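Local coordinates for major Capsid Protein VP1 (Chimpanzee polyomavirus Bob, PDB 6Y9I) that forms the outer shell of a polyomavirus capsid as pentamers of jelly-roll subunits, and probably recognises glycan receptors on host cells, at residues E27-I32 and Y43-E47; L109-K113 and M264-E270; K186-R190 and W202-R208. One frame throughout, in Å; residues are numbered along the deposited sequence. Where two conformers were deposited one is given.

Contact 1: residues E27-I32 and Y43-E47. With MG (magnesium ion), chain F.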
loop_
_atom_site.group_PDB
_atom_site.type_symbol
_atom_site.label_atom_id
_atom_site.label_comp_id
_atom_site.label_asym_id
_atom_site.label_seq_id
_atom_site.Cartn_x
_atom_site.Cartn_y
_atom_site.Cartn_z
ATOM N N GLU A 27 25.576 -14.432 -1.705
ATOM C CA GLU A 27 25.863 -13.662 -0.479
ATOM C C GLU A 27 25.871 -12.188 -0.870
ATOM O O GLU A 27 26.218 -11.849 -2.005
ATOM C CB GLU A 27 27.153 -14.169 0.149
ATOM C CG GLU A 27 26.966 -15.530 0.803
ATOM C CD GLU A 27 27.949 -15.898 1.894
ATOM O OE1 GLU A 27 28.640 -16.910 1.710
ATOM O OE2 GLU A 27 27.975 -15.226 2.952
ATOM N N PRO A 28 25.495 -11.281 0.063
ATOM C CA PRO A 28 25.396 -9.856 -0.257
ATOM C C PRO A 28 26.790 -9.254 -0.485
ATOM O O PRO A 28 27.735 -9.689 0.184
ATOM C CB PRO A 28 24.728 -9.251 0.969
ATOM C CG PRO A 28 25.110 -10.185 2.088
ATOM C CD PRO A 28 25.179 -11.569 1.465
ATOM N N ARG A 29 26.884 -8.332 -1.446
ATOM C CA ARG A 29 28.112 -7.550 -1.753
ATOM C C ARG A 29 27.842 -6.067 -1.505
ATOM O O ARG A 29 27.681 -5.284 -2.487
ATOM C CB ARG A 29 28.588 -7.918 -3.164
ATOM C CG ARG A 29 28.835 -9.407 -3.332
ATOM C CD ARG A 29 30.075 -9.864 -2.619
ATOM N NE ARG A 29 30.311 -11.297 -2.718
ATOM C CZ ARG A 29 30.200 -12.167 -1.715
ATOM N NH1 ARG A 29 29.756 -11.801 -0.528
ATOM N NH2 ARG A 29 30.479 -13.435 -1.915
ATOM N N MET A 30 27.801 -5.673 -0.223
ATOM C CA MET A 30 27.376 -4.303 0.189
ATOM C C MET A 30 28.599 -3.381 0.181
ATOM O O MET A 30 28.441 -2.164 0.424
ATOM C CB MET A 30 26.732 -4.301 1.573
ATOM C CG MET A 30 25.352 -4.945 1.605
ATOM S SD MET A 30 24.128 -4.167 0.528
ATOM C CE MET A 30 24.162 -5.220 -0.916
ATOM N N GLY A 31 29.782 -3.944 -0.073
ATOM C CA GLY A 31 31.043 -3.196 -0.220
ATOM C C GLY A 31 32.166 -3.870 0.556
ATOM O O GLY A 31 33.267 -4.059 0.000
ATOM N N ILE A 32 31.882 -4.248 1.798
ATOM C CA ILE A 32 32.737 -5.153 2.600
ATOM C C ILE A 32 32.318 -6.578 2.247
ATOM O O ILE A 32 31.312 -7.089 2.794
ATOM C CB ILE A 32 32.682 -4.813 4.093
ATOM C CG1 ILE A 32 33.181 -3.380 4.327
ATOM C CG2 ILE A 32 33.486 -5.835 4.875
ATOM C CD1 ILE A 32 32.657 -2.731 5.569
ATOM N N TYR A 43 31.347 -7.529 7.416
ATOM C CA TYR A 43 30.940 -8.343 6.247
ATOM C C TYR A 43 29.400 -8.263 6.132
ATOM O O TYR A 43 28.699 -8.463 7.132
ATOM C CB TYR A 43 31.440 -9.771 6.392
ATOM C CG TYR A 43 30.971 -10.694 5.304
ATOM C CD1 TYR A 43 31.221 -10.389 3.970
ATOM C CD2 TYR A 43 30.262 -11.840 5.604
ATOM C CE1 TYR A 43 30.786 -11.222 2.954
ATOM C CE2 TYR A 43 29.823 -12.683 4.596
ATOM C CZ TYR A 43 30.082 -12.369 3.273
ATOM O OH TYR A 43 29.657 -13.178 2.267
ATOM N N GLY A 44 28.880 -7.995 4.948
ATOM C CA GLY A 44 27.427 -7.920 4.746
ATOM C C GLY A 44 26.878 -6.517 4.885
ATOM O O GLY A 44 25.646 -6.330 4.668
ATOM N N TYR A 45 27.755 -5.560 5.178
ATOM C CA TYR A 45 27.458 -4.117 5.316
ATOM C C TYR A 45 28.398 -3.365 4.376
ATOM O O TYR A 45 29.395 -3.956 3.872
ATOM C CB TYR A 45 27.674 -3.607 6.747
ATOM C CG TYR A 45 26.788 -4.172 7.830
ATOM C CD1 TYR A 45 27.010 -5.438 8.365
ATOM C CD2 TYR A 45 25.777 -3.411 8.381
ATOM C CE1 TYR A 45 26.229 -5.945 9.395
ATOM C CE2 TYR A 45 24.999 -3.886 9.419
ATOM C CZ TYR A 45 25.222 -5.153 9.929
ATOM O OH TYR A 45 24.408 -5.624 10.916
ATOM N N SER A 46 28.082 -2.101 4.098
ATOM C CA SER A 46 29.016 -1.178 3.411
ATOM C C SER A 46 29.970 -0.605 4.458
ATOM O O SER A 46 29.665 -0.685 5.689
ATOM C CB SER A 46 28.304 -0.069 2.666
ATOM O OG SER A 46 27.697 0.844 3.564
ATOM N N GLU A 47 31.063 -0.005 3.984
ATOM C CA GLU A 47 31.849 0.943 4.799
ATOM C C GLU A 47 30.944 2.138 5.111
ATOM O O GLU A 47 29.960 2.363 4.388
ATOM C CB GLU A 47 33.117 1.385 4.075
ATOM C CG GLU A 47 33.941 2.386 4.846
ATOM C CD GLU A 47 34.433 1.846 6.173
ATOM O OE1 GLU A 47 35.590 1.406 6.209
ATOM O OE2 GLU A 47 33.668 1.866 7.156
HETATM MG MG MG F . 29.305 -18.424 3.552
HETATM O O HOH W 1 29.490 -16.322 4.901
HETATM O O HOH W 2 28.692 -7.516 1.829
HETATM O O HOH W 3 30.237 -19.507 5.300
HETATM O O HOH W 4 29.272 -19.872 2.006
#
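The phenolic oxygen of Y43 is gripped from two directions: it donates to E27, OH to OE2 at 2.7 Å, and accepts from R29, NH1 to OH at 3.1 Å. Both partners come from the start of the long loop that joins strands 8-26 and 68-73, the BC loop of the jelly roll, which here folds back on itself. The oxygen OH meets OE2 from well above the carboxylate plane but lies in the plane of the R29 guanidinium, which is itself turned 43° from the ring. Y43 starts out away from 27-32, but with CG anti to the backbone N (chi1 175°) its ring turns back to place OH between the two charges. R29 is further held by a salt bridge to D194. E27 has a second role: its OE1 binds magnesium at 2.5 Å, an ion that L183 O of the second subunit also binds. Farther along, I32 N donates to Y45 O at 3.3 Å, and CD1 of I32 packs on the backbone between S46 and E47. Water 2 is held mainly by 27-32, donating to P28 O and I32 O and accepting from M30 N at 2.9 Å; a weak bond from G44 N links it to 43-47.

Contact 2: residues L109-K113 and M264-E270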
loop_
_atom_site.group_PDB
_atom_site.type_symbol
_atom_site.label_atom_id
_atom_site.label_comp_id
_atom_site.label_asym_id
_atom_site.label_seq_id
_atom_site.Cartn_x
_atom_site.Cartn_y
_atom_site.Cartn_z
ATOM N N LEU A 109 21.763 -3.106 17.751
ATOM C CA LEU A 109 22.787 -3.036 16.683
ATOM C C LEU A 109 24.063 -2.379 17.235
ATOM O O LEU A 109 24.029 -1.250 17.730
ATOM C CB LEU A 109 22.193 -2.274 15.489
ATOM C CG LEU A 109 21.144 -3.022 14.657
ATOM C CD1 LEU A 109 20.633 -2.155 13.520
ATOM C CD2 LEU A 109 21.697 -4.302 14.092
ATOM N N LEU A 110 25.184 -3.088 17.127
ATOM C CA LEU A 110 26.511 -2.595 17.575
ATOM C C LEU A 110 26.816 -1.267 16.874
ATOM O O LEU A 110 26.628 -1.167 15.655
ATOM C CB LEU A 110 27.575 -3.650 17.268
ATOM C CG LEU A 110 27.641 -4.789 18.278
ATOM C CD1 LEU A 110 28.413 -5.968 17.715
ATOM C CD2 LEU A 110 28.274 -4.311 19.566
ATOM N N GLU A 111 27.238 -0.285 17.665
ATOM C CA GLU A 111 27.662 1.066 17.229
ATOM C C GLU A 111 26.464 1.919 16.800
ATOM O O GLU A 111 26.700 3.072 16.442
ATOM C CB GLU A 111 28.705 0.983 16.115
ATOM C CG GLU A 111 30.043 0.494 16.628
ATOM C CD GLU A 111 31.156 0.496 15.596
ATOM O OE1 GLU A 111 31.002 1.151 14.560
ATOM O OE2 GLU A 111 32.176 -0.137 15.852
ATOM N N ALA A 112 25.223 1.438 16.907
ATOM C CA ALA A 112 24.063 2.116 16.275
ATOM C C ALA A 112 23.493 3.188 17.214
ATOM O O ALA A 112 23.528 3.011 18.417
ATOM C CB ALA A 112 23.017 1.125 15.858
ATOM N N LYS A 113 23.016 4.284 16.636
ATOM C CA LYS A 113 22.310 5.406 17.301
ATOM C C LYS A 113 21.186 4.865 18.199
ATOM O O LYS A 113 20.423 3.969 17.777
ATOM C CB LYS A 113 21.756 6.350 16.224
ATOM C CG LYS A 113 21.077 7.612 16.727
ATOM C CD LYS A 113 20.547 8.475 15.590
ATOM C CE LYS A 113 19.512 9.505 16.021
ATOM N NZ LYS A 113 20.134 10.735 16.587
ATOM N N MET A 264 22.098 1.035 8.772
ATOM C CA MET A 264 22.263 1.338 10.206
ATOM C C MET A 264 22.844 2.750 10.298
ATOM O O MET A 264 23.536 3.199 9.335
ATOM C CB MET A 264 23.154 0.314 10.912
ATOM C CG MET A 264 24.564 0.343 10.467
ATOM S SD MET A 264 25.668 -0.464 11.651
ATOM C CE MET A 264 25.952 0.873 12.812
ATOM N N VAL A 265 22.520 3.425 11.387
ATOM C CA VAL A 265 23.013 4.783 11.749
ATOM C C VAL A 265 23.961 4.665 12.951
ATOM O O VAL A 265 23.583 4.035 13.987
ATOM C CB VAL A 265 21.841 5.738 12.016
ATOM C CG1 VAL A 265 22.354 7.114 12.386
ATOM C CG2 VAL A 265 20.877 5.830 10.840
ATOM N N LYS A 266 25.187 5.162 12.774
ATOM C CA LYS A 266 26.259 5.134 13.788
ATOM C C LYS A 266 25.960 6.189 14.853
ATOM O O LYS A 266 25.653 7.324 14.482
ATOM C CB LYS A 266 27.615 5.383 13.116
ATOM C CG LYS A 266 28.429 4.126 12.848
ATOM C CD LYS A 266 29.709 4.365 12.056
ATOM C CE LYS A 266 30.674 5.306 12.739
ATOM N NZ LYS A 266 31.102 4.759 14.045
ATOM N N ALA A 267 26.019 5.822 16.130
ATOM C CA ALA A 267 25.759 6.745 17.255
ATOM C C ALA A 267 26.749 7.930 17.208
ATOM O O ALA A 267 26.336 9.035 17.455
ATOM C CB ALA A 267 25.842 5.997 18.569
ATOM N N ASP A 268 28.036 7.723 16.945
ATOM C CA ASP A 268 29.031 8.800 17.211
ATOM C C ASP A 268 28.879 9.964 16.224
ATOM O O ASP A 268 29.181 11.092 16.651
ATOM C CB ASP A 268 30.481 8.311 17.217
ATOM C CG ASP A 268 30.770 7.182 16.259
ATOM O OD1 ASP A 268 29.973 7.001 15.309
ATOM O OD2 ASP A 268 31.783 6.487 16.478
ATOM N N ASN A 269 28.491 9.732 14.964
ATOM C CA ASN A 269 28.490 10.814 13.950
ATOM C C ASN A 269 27.252 10.763 13.019
ATOM O O ASN A 269 27.081 11.729 12.240
ATOM C CB ASN A 269 29.830 10.808 13.222
ATOM C CG ASN A 269 30.097 9.547 12.433
ATOM O OD1 ASN A 269 29.239 8.650 12.343
ATOM N ND2 ASN A 269 31.280 9.500 11.830
ATOM N N GLU A 270 26.401 9.742 13.149
ATOM C CA GLU A 270 25.127 9.550 12.411
ATOM C C GLU A 270 25.400 9.216 10.943
ATOM O O GLU A 270 24.458 9.332 10.148
ATOM C CB GLU A 270 24.194 10.747 12.564
ATOM C CG GLU A 270 23.709 10.912 13.982
ATOM C CD GLU A 270 22.755 12.069 14.175
ATOM O OE1 GLU A 270 23.209 13.253 14.240
ATOM O OE2 GLU A 270 21.569 11.783 14.291
HETATM O O HOH W 5 29.033 4.715 16.956
#
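M264 reaches the turn 109-112 with its methyl group: CE comes within 3.6 Å of L110 O and also touches CB of A112, while CB of M264 faces CD1 of L109. Here the loop leading from strand 252-265 to strand 272-291, the HI loop of the jelly roll, meets part of the DE loop, which makes a type II beta turn from L109 to A112. V265, the last residue of its strand, gives its carbonyl to the backbone of K113, N to O at 2.7 Å. Its CG1 lies alongside the aliphatic part of K113. K266 forms a single beta bridge with A112, and its side chain runs beside that of E111, pointing the same way. NZ makes only a long salt bridge to E111 OE1, at 3.6 Å, but binds D268 OD1 at 2.8 Å on the syn lone pair, so D268 is its closer partner in a three-residue charge network. A267 closes the bridge, its N donating almost straight to E111 O at 2.9 Å (N-H...O 171°). Water 5 donates to the same carbonyl and accepts from D268 N. At E270 the side chain reaches back to K113, whose extended chain (CG anti to the backbone N, chi1 -176°) bends at its last torsion to bring NZ 2.9 Å from E270 OE2 in a salt bridge, approaching from above the carboxylate plane. E270 OE1 turns to K117 N of the third subunit. The contact thus spans the end of strand 252-265 and the turn after it; within the strand M264 pairs with R273 by backbone hydrogen bonding, and V265 packs on I272, both of strand 272-291.

Contact 3: residues K186-R190 and W202-R208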
loop_
_atom_site.group_PDB
_atom_site.type_symbol
_atom_site.label_atom_id
_atom_site.label_comp_id
_atom_site.label_asym_id
_atom_site.label_seq_id
_atom_site.Cartn_x
_atom_site.Cartn_y
_atom_site.Cartn_z
ATOM N N LYS A 186 26.612 4.504 -24.771
ATOM C CA LYS A 186 27.923 3.811 -24.709
ATOM C C LYS A 186 28.160 3.203 -23.321
ATOM O O LYS A 186 28.951 2.262 -23.242
ATOM C CB LYS A 186 29.057 4.760 -25.109
ATOM C CG LYS A 186 30.323 4.034 -25.544
ATOM N N ALA A 187 27.485 3.663 -22.262
ATOM C CA ALA A 187 27.756 3.184 -20.887
ATOM C C ALA A 187 26.969 1.880 -20.649
ATOM O O ALA A 187 25.917 1.904 -19.975
ATOM C CB ALA A 187 27.438 4.275 -19.877
ATOM N N LYS A 188 27.447 0.793 -21.255
ATOM C CA LYS A 188 26.818 -0.550 -21.212
ATOM C C LYS A 188 27.869 -1.575 -20.794
ATOM O O LYS A 188 29.042 -1.456 -21.176
ATOM C CB LYS A 188 26.169 -0.877 -22.560
ATOM C CG LYS A 188 24.883 -0.104 -22.827
ATOM C CD LYS A 188 24.096 -0.581 -24.042
ATOM C CE LYS A 188 23.215 0.480 -24.653
ATOM N NZ LYS A 188 21.977 0.704 -23.882
ATOM N N ALA A 189 27.459 -2.546 -19.995
ATOM C CA ALA A 189 28.338 -3.629 -19.547
ATOM C C ALA A 189 27.504 -4.873 -19.271
ATOM O O ALA A 189 26.269 -4.785 -19.162
ATOM C CB ALA A 189 29.138 -3.220 -18.338
ATOM N N ARG A 190 28.196 -5.982 -19.103
ATOM C CA ARG A 190 27.573 -7.260 -18.724
ATOM C C ARG A 190 27.990 -7.567 -17.303
ATOM O O ARG A 190 29.164 -7.327 -16.951
ATOM C CB ARG A 190 27.993 -8.324 -19.728
ATOM C CG ARG A 190 27.204 -8.216 -21.020
ATOM C CD ARG A 190 26.997 -9.559 -21.665
ATOM N NE ARG A 190 25.670 -9.620 -22.227
ATOM C CZ ARG A 190 25.174 -10.681 -22.819
ATOM N NH1 ARG A 190 25.906 -11.781 -22.934
ATOM N NH2 ARG A 190 23.946 -10.623 -23.297
ATOM N N TRP A 202 24.706 1.365 -11.901
ATOM C CA TRP A 202 24.328 0.348 -12.926
ATOM C C TRP A 202 22.919 -0.175 -12.657
ATOM O O TRP A 202 22.666 -0.571 -11.510
ATOM C CB TRP A 202 25.301 -0.827 -12.959
ATOM C CG TRP A 202 26.701 -0.438 -13.325
ATOM C CD1 TRP A 202 27.757 -0.285 -12.483
ATOM C CD2 TRP A 202 27.191 -0.150 -14.646
ATOM N NE1 TRP A 202 28.879 0.064 -13.185
ATOM C CE2 TRP A 202 28.575 0.126 -14.518
ATOM C CE3 TRP A 202 26.628 -0.181 -15.924
ATOM C CZ2 TRP A 202 29.380 0.435 -15.616
ATOM C CZ3 TRP A 202 27.437 0.085 -17.016
ATOM C CH2 TRP A 202 28.783 0.420 -16.858
ATOM N N SER A 203 22.114 -0.239 -13.710
ATOM C CA SER A 203 20.736 -0.793 -13.718
ATOM C C SER A 203 20.674 -1.867 -14.786
ATOM O O SER A 203 21.394 -1.797 -15.768
ATOM C CB SER A 203 19.711 0.275 -14.003
ATOM O OG SER A 203 19.647 1.181 -12.918
ATOM N N PRO A 204 19.777 -2.862 -14.648
ATOM C CA PRO A 204 19.526 -3.801 -15.734
ATOM C C PRO A 204 19.062 -3.000 -16.952
ATOM O O PRO A 204 18.348 -2.046 -16.777
ATOM C CB PRO A 204 18.430 -4.741 -15.181
ATOM C CG PRO A 204 17.838 -4.009 -14.005
ATOM C CD PRO A 204 18.943 -3.128 -13.463
ATOM N N ASP A 205 19.510 -3.396 -18.144
ATOM C CA ASP A 205 19.343 -2.619 -19.400
ATOM C C ASP A 205 18.121 -3.167 -20.108
ATOM O O ASP A 205 18.174 -4.286 -20.603
ATOM C CB ASP A 205 20.607 -2.745 -20.282
ATOM C CG ASP A 205 20.550 -2.021 -21.615
ATOM O OD1 ASP A 205 19.475 -1.454 -21.934
ATOM O OD2 ASP A 205 21.592 -2.015 -22.332
ATOM N N PRO A 206 16.990 -2.430 -20.178
ATOM C CA PRO A 206 15.768 -2.980 -20.748
ATOM C C PRO A 206 15.838 -3.061 -22.290
ATOM O O PRO A 206 14.987 -3.717 -22.848
ATOM C CB PRO A 206 14.714 -1.982 -20.249
ATOM C CG PRO A 206 15.468 -0.678 -20.255
ATOM C CD PRO A 206 16.812 -1.052 -19.686
ATOM N N SER A 207 16.845 -2.430 -22.917
ATOM C CA SER A 207 17.123 -2.422 -24.380
ATOM C C SER A 207 17.841 -3.723 -24.764
ATOM O O SER A 207 17.900 -4.046 -25.949
ATOM C CB SER A 207 17.927 -1.170 -24.788
ATOM O OG SER A 207 19.338 -1.345 -24.594
ATOM N N ARG A 208 18.343 -4.487 -23.798
ATOM C CA ARG A 208 18.956 -5.813 -24.081
ATOM C C ARG A 208 18.258 -6.872 -23.224
ATOM O O ARG A 208 17.031 -6.833 -23.192
ATOM C CB ARG A 208 20.469 -5.677 -23.950
ATOM C CG ARG A 208 21.026 -4.751 -25.011
ATOM C CD ARG A 208 22.497 -4.538 -24.863
ATOM N NE ARG A 208 22.934 -3.597 -25.895
ATOM C CZ ARG A 208 24.218 -3.346 -26.148
ATOM N NH1 ARG A 208 24.561 -2.479 -27.081
ATOM N NH2 ARG A 208 25.151 -3.944 -25.437
#
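One face of the R208 guanidinium is covered by K188, whose CD stands 3.5 Å above the plane, over its centre. The two chains cross at a slant, and it is a methylene group, not the ammonium, that rests on the cationic plane: NZ of K188 stays 4.8 Å from NE of R208. The indole of W202 is the other flat group, in the small antiparallel sheet built into the EF loop of the jelly roll, between strands 131-138 and 212-219. Its six-membered ring is approached obliquely by A187 O and by the methyl of A189, with CB of A189 3.9 Å from CH2 of W202. NE1 is hydrogen-bonded to I164 O, and Y197 meets the indole in an edge-to-face stack. The D205 carboxylate carries the polar half of the contact. K188 NZ forms a salt bridge with OD2 at 3.2 Å, meeting it on the syn side but 32° out of plane, and adds a weak bond to S207 OG. OD1 is occupied by S207, which donates through both OG (2.7 Å) and backbone N (3.0 Å), from the same face of the carboxylate. The backbone bond makes an Asx turn within the type I turn 205-208, and together the two bonds should fix the carboxylate's rotation and so set OD2 toward the lysine. K188 reaches it by bending at its last torsion (chi4 -77°), and NZ finds another acceptor in Q145 OE1. Strands 188-191 and 202-204 do not pair with each other: strand 142-146 runs antiparallel between them, W202 packs on its L144, and helix 166-170 supplies P166 and I169 to the side chains of A187, A189 and W202.

Contacts 1 and 2 form one neighbourhood, their centres 17 Å apart, and they touch where CE2 of Y45 lies 4.1 Å from SD of M264; both also face the second subunit. Contact 3 lies on the opposite side of the chain's centre, about 23 Å from contact 1 and 35 Å from contact 2 between centres. Along the sequence it is nested within the loop that contact 2 closes. Contacts 2 and 3 both reach the third subunit. Magnesium is bound in contact 1, through E27; in contact 3 an ion is merely nearby, about 5 Å from the S207 side chain.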